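Local structure of tubulin-like protein CetZ2 (Haloferax volcanii, 4B45) at residues V4-G9 against E95-V100; A30-V35 against R89-A94. The protein binds GTP as a tubulin/FtsZ-type cytoskeletal GTPase and takes part in controlling the shape of the archaeal cell. All blocks are in the same frame, centred on the assembly; numbering follows the deposited sequence.

Contact 1 of 2, residues V4-G9 against E95-V100; sequences VLIGVG and ESIFVV. With GSP (5'-guanosine-diphosphate-monothiophosphate), chain C.
The carbonyl oxygen of Ile6 receives two groups from the facing strand. The amide of Val100 (Val100 N to Ile6 O, 2.9 Å) lies well above the carbonyl plane, 44° out of it. The CA-H of Val99 adds a longer approach (Val99 CA to Ile6 O, 3.5 Å). Strands 3-8 and 96-102 are neighbouring parallel strands in the Rossmann-like sheet of the tubulin/FtsZ GTPase domain. The ladder continues through Ile6 N to Phe98 O, Phe98 N to Val4 O and Val8 N to Val100 O, and weakens at Val4 N to Ser96 O (3.3 Å). On one face Leu5 and Phe98 lie side by side, Leu5 CD2 reaching Phe98 CB at 3.7 Å, with Leu19 of helix 9-26 against Leu5. On the other, Ile6 crosses Ile97 obliquely; an extended second torsion (chi2 155°) sets Ile6 CD1 against Ile97 CG2 (3.8 Å), while Val8 CG2 meets Val99 CG1 under helix 107-120. Beyond Val8 the chain reaches the nucleotide at Gly9. With a positive phi of 87°, Gly9 brings its CA to 3.6 Å from O1B of the GTP analogue GSP, where a CB would collide with O2B.

Contact 2 of 2, residues A30-V35 against R89-A94; sequences AVLDAV and RVTAEA
Asp33 and Arg89 make the tight half of this contact. Arg89 NH1 donates to the syn lone pair of Asp33 OD2 at 3.1 Å in a nearly straight salt bridge (168° at the hydrogen), with OD2 at the edge of the guanidinium and in its plane. The carboxylate itself is turned 73° from that plane, so the two charged groups do not pair flat. The arginine stem is pressed against the acid as well, with Arg89 CG 3.2 Å from Asp33 OD2, and Val35 CG2 touches Arg89 CD at 3.5 Å, crossing the chain at about a right angle. Asp33 CG stands anti to the backbone N (chi1 -153°), and OD1 turns its anti lone pair to Ala34 N in a short, strongly bent bond (2.6 Å from Ala34 N to Asp33 OD1), a strained arrangement. An alanine in place of Asp33 would probably leave Arg89 NH1 without the carboxylate oxygen it donates to, the arginine keeping a long, weak ion pair from NH2 to Glu50 and the contact of its stem with Val35. Here the loop between helix 68-85 and strand 96-102 of the GTPase domain runs past strand 31-38 without joining the sheet; an inverse gamma turn at Val90 leads into a type I turn from Thr91 to Ala94. That end is looser and faces solvent. Leu32 alone reaches it: its CD1 rests on Glu93 CB (3.6 Å) and near Thr91 OG1 (3.7 Å), the hydroxyl also accepting a weak bond from Glu93 N.

How the contacts relate
Contact 1 is wholly buried and joins two adjacent strands of the sheet, whereas contact 2, further from the centre of the chain, lies partly in solvent and sets a loop against a strand. Strand 3-8 links them: it is the neighbour of both 96-102 and 31-38, and Val35 of contact 2 probably hydrogen-bonds through its backbone to Leu5 and Gly7 of contact 1. Val4 CG2 also packs on Arg89 O and Val90 CA, so that strand meets the loop too. Chemistry follows place: a backbone ladder and aliphatic side chains inside, with the Gly9 end at the nucleotide, against a charged pair, Val35 on the arginine stem and Leu32 on the turn in contact 2. The centres of the two contacts are about 9 Å apart.

Contact 1 of 2, residues V4-G9 against E95-V100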
# COMPACT_ATOMS: atom_id res chain seq x y z
N VAL A 4 -9.76 4.04 -6.69
CA VAL A 4 -9.29 3.96 -8.07
C VAL A 4 -7.78 3.83 -8.07
O VAL A 4 -7.08 4.62 -7.43
CB VAL A 4 -9.66 5.22 -8.89
CG1 VAL A 4 -8.93 5.21 -10.23
CG2 VAL A 4 -11.15 5.30 -9.11
N LEU A 5 -7.27 2.82 -8.76
CA LEU A 5 -5.84 2.56 -8.72
C LEU A 5 -5.18 3.07 -10.00
O LEU A 5 -5.67 2.79 -11.08
CB LEU A 5 -5.57 1.07 -8.57
CG LEU A 5 -6.23 0.39 -7.37
CD1 LEU A 5 -5.92 -1.12 -7.36
CD2 LEU A 5 -5.76 1.06 -6.08
N ILE A 6 -4.08 3.80 -9.86
CA ILE A 6 -3.27 4.17 -11.02
C ILE A 6 -1.82 3.75 -10.84
O ILE A 6 -1.07 4.40 -10.13
CB ILE A 6 -3.28 5.69 -11.26
CG1 ILE A 6 -4.72 6.21 -11.32
CG2 ILE A 6 -2.52 6.01 -12.55
CD1 ILE A 6 -4.82 7.67 -10.97
N GLY A 7 -1.43 2.67 -11.50
CA GLY A 7 -0.04 2.26 -11.51
C GLY A 7 0.81 3.16 -12.39
O GLY A 7 0.38 3.57 -13.47
N VAL A 8 2.00 3.49 -11.92
CA VAL A 8 2.95 4.26 -12.72
C VAL A 8 4.29 3.54 -12.78
O VAL A 8 4.94 3.32 -11.76
CB VAL A 8 3.14 5.69 -12.17
CG1 VAL A 8 4.14 6.45 -13.02
CG2 VAL A 8 1.81 6.43 -12.15
N GLY A 9 4.71 3.15 -13.98
CA GLY A 9 5.91 2.35 -14.09
C GLY A 9 5.62 0.86 -13.95
O GLY A 9 4.48 0.42 -13.75
N GLU A 95 -13.82 6.95 -3.25
CA GLU A 95 -13.62 7.55 -1.94
C GLU A 95 -12.18 7.95 -1.72
O GLU A 95 -11.84 8.65 -0.76
CB GLU A 95 -14.13 6.61 -0.85
CG GLU A 95 -15.64 6.53 -0.83
CD GLU A 95 -16.17 5.46 0.09
OE1 GLU A 95 -15.65 4.32 0.06
OE2 GLU A 95 -17.13 5.75 0.83
N SER A 96 -11.32 7.50 -2.63
CA SER A 96 -9.90 7.79 -2.56
C SER A 96 -9.28 7.40 -3.89
O SER A 96 -9.92 6.72 -4.70
CB SER A 96 -9.26 6.99 -1.42
OG SER A 96 -9.35 5.60 -1.67
N ILE A 97 -8.05 7.85 -4.12
CA ILE A 97 -7.26 7.44 -5.28
C ILE A 97 -5.86 7.02 -4.85
O ILE A 97 -5.18 7.76 -4.12
CB ILE A 97 -7.14 8.57 -6.34
CG1 ILE A 97 -8.51 8.94 -6.89
CG2 ILE A 97 -6.23 8.13 -7.50
CD1 ILE A 97 -8.48 10.12 -7.85
N PHE A 98 -5.44 5.84 -5.26
CA PHE A 98 -4.09 5.36 -4.96
C PHE A 98 -3.19 5.47 -6.19
O PHE A 98 -3.49 4.87 -7.22
CB PHE A 98 -4.11 3.91 -4.49
CG PHE A 98 -4.40 3.74 -3.01
CD1 PHE A 98 -3.37 3.77 -2.09
CD2 PHE A 98 -5.70 3.52 -2.56
CE1 PHE A 98 -3.63 3.59 -0.74
CE2 PHE A 98 -5.96 3.35 -1.22
CZ PHE A 98 -4.91 3.38 -0.30
N VAL A 99 -2.11 6.25 -6.10
CA VAL A 99 -1.08 6.21 -7.13
C VAL A 99 -0.04 5.17 -6.70
O VAL A 99 0.65 5.36 -5.71
CB VAL A 99 -0.40 7.59 -7.36
CG1 VAL A 99 0.83 7.43 -8.25
CG2 VAL A 99 -1.37 8.58 -7.98
N VAL A 100 0.04 4.06 -7.43
CA VAL A 100 0.91 2.94 -7.04
C VAL A 100 2.23 2.97 -7.82
O VAL A 100 2.23 2.94 -9.04
CB VAL A 100 0.20 1.59 -7.28
CG1 VAL A 100 0.98 0.45 -6.69
CG2 VAL A 100 -1.23 1.62 -6.71
PG GSP C . 12.89 1.94 -15.15
O3B GSP C . 11.43 2.51 -14.82
S1G GSP C . 14.10 1.53 -13.52
O2G GSP C . 12.77 0.65 -16.02
O3G GSP C . 13.54 3.04 -15.87
PB GSP C . 10.34 1.87 -13.84
O1B GSP C . 9.25 1.11 -14.56
O2B GSP C . 9.68 3.02 -13.09
PA GSP C . 10.28 -0.15 -11.90
O1A GSP C . 10.53 -1.58 -12.31
O2A GSP C . 8.78 0.04 -11.80
O3A GSP C . 11.01 0.88 -12.82
O5' GSP C . 10.80 0.12 -10.46
C5' GSP C . 11.94 -0.47 -9.95
C4' GSP C . 11.83 -0.74 -8.51
O4' GSP C . 10.65 -1.44 -8.24
C3' GSP C . 12.93 -1.59 -8.00
O3' GSP C . 13.10 -1.25 -6.68
C2' GSP C . 12.41 -2.95 -8.09
O2' GSP C . 12.99 -3.74 -7.11
C1' GSP C . 11.00 -2.78 -7.80
N9 GSP C . 10.09 -3.69 -8.46
C8 GSP C . 10.09 -4.03 -9.75
N7 GSP C . 9.06 -4.86 -9.99
C5 GSP C . 8.38 -5.05 -8.82
C6 GSP C . 7.22 -5.80 -8.48
O6 GSP C . 6.54 -6.55 -9.42
N1 GSP C . 6.80 -5.78 -7.20
C2 GSP C . 7.45 -5.05 -6.26
N2 GSP C . 6.93 -5.07 -4.89
N3 GSP C . 8.54 -4.32 -6.54
C4 GSP C . 9.03 -4.31 -7.83

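Contact 2 of 2, residues A30-V35 against R89-A94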
# COMPACT_ATOMS: atom_id res chain seq x y z
N ALA A 30 -14.15 -3.20 -4.04
CA ALA A 30 -13.66 -1.95 -3.47
C ALA A 30 -12.88 -1.18 -4.52
O ALA A 30 -12.80 0.04 -4.47
CB ALA A 30 -12.76 -2.23 -2.25
N VAL A 31 -12.29 -1.91 -5.46
CA VAL A 31 -11.51 -1.30 -6.53
C VAL A 31 -12.46 -1.01 -7.67
O VAL A 31 -12.98 -1.93 -8.30
CB VAL A 31 -10.39 -2.24 -7.00
CG1 VAL A 31 -9.71 -1.69 -8.22
CG2 VAL A 31 -9.39 -2.46 -5.87
N LEU A 32 -12.73 0.28 -7.91
CA LEU A 32 -13.72 0.66 -8.91
C LEU A 32 -13.10 0.60 -10.30
O LEU A 32 -13.78 0.35 -11.28
CB LEU A 32 -14.29 2.05 -8.63
CG LEU A 32 -15.04 2.26 -7.31
CD1 LEU A 32 -15.87 3.53 -7.39
CD2 LEU A 32 -15.92 1.07 -6.99
N ASP A 33 -11.80 0.84 -10.37
CA ASP A 33 -11.09 0.78 -11.64
C ASP A 33 -9.61 0.74 -11.37
O ASP A 33 -9.17 1.02 -10.25
CB ASP A 33 -11.43 1.99 -12.50
CG ASP A 33 -11.29 1.69 -13.98
OD1 ASP A 33 -10.24 1.15 -14.39
OD2 ASP A 33 -12.24 1.99 -14.73
N ALA A 34 -8.84 0.37 -12.39
CA ALA A 34 -7.39 0.29 -12.29
C ALA A 34 -6.80 0.62 -13.66
O ALA A 34 -7.28 0.12 -14.67
CB ALA A 34 -6.95 -1.10 -11.87
N VAL A 35 -5.80 1.49 -13.68
CA VAL A 35 -5.15 1.88 -14.92
C VAL A 35 -3.64 1.85 -14.70
O VAL A 35 -3.16 2.27 -13.66
CB VAL A 35 -5.52 3.33 -15.30
CG1 VAL A 35 -4.95 3.68 -16.67
CG2 VAL A 35 -7.01 3.49 -15.31
N ARG A 89 -13.35 6.87 -15.22
CA ARG A 89 -12.90 5.85 -14.28
C ARG A 89 -12.93 6.28 -12.81
O ARG A 89 -13.38 5.53 -11.95
CB ARG A 89 -11.53 5.32 -14.68
CG ARG A 89 -11.50 4.79 -16.10
CD ARG A 89 -10.28 3.95 -16.38
NE ARG A 89 -10.14 3.65 -17.79
CZ ARG A 89 -10.80 2.67 -18.41
NH1 ARG A 89 -11.64 1.90 -17.73
NH2 ARG A 89 -10.62 2.46 -19.71
N VAL A 90 -12.45 7.49 -12.52
CA VAL A 90 -12.65 8.08 -11.20
C VAL A 90 -14.09 8.55 -11.13
O VAL A 90 -14.38 9.73 -11.34
CB VAL A 90 -11.71 9.28 -10.93
CG1 VAL A 90 -11.96 9.86 -9.54
CG2 VAL A 90 -10.27 8.84 -11.06
N THR A 91 -14.99 7.62 -10.86
CA THR A 91 -16.39 7.96 -10.85
C THR A 91 -16.73 8.70 -9.57
O THR A 91 -15.84 9.01 -8.77
CB THR A 91 -17.29 6.72 -11.01
OG1 THR A 91 -17.24 5.93 -9.81
CG2 THR A 91 -16.84 5.89 -12.22
N ALA A 92 -18.02 8.98 -9.38
CA ALA A 92 -18.50 9.73 -8.24
C ALA A 92 -18.38 8.90 -6.97
O ALA A 92 -18.25 9.43 -5.87
CB ALA A 92 -19.94 10.13 -8.46
N GLU A 93 -18.44 7.59 -7.15
CA GLU A 93 -18.41 6.67 -6.02
C GLU A 93 -17.03 6.55 -5.39
O GLU A 93 -16.91 5.98 -4.31
CB GLU A 93 -18.91 5.30 -6.46
CG GLU A 93 -20.39 5.27 -6.76
CD GLU A 93 -20.76 4.11 -7.66
OE1 GLU A 93 -19.85 3.57 -8.34
OE2 GLU A 93 -21.96 3.76 -7.71
N ALA A 94 -16.00 7.08 -6.04
CA ALA A 94 -14.63 6.91 -5.55
C ALA A 94 -14.42 7.63 -4.22
O ALA A 94 -14.79 8.79 -4.07
CB ALA A 94 -13.61 7.37 -6.59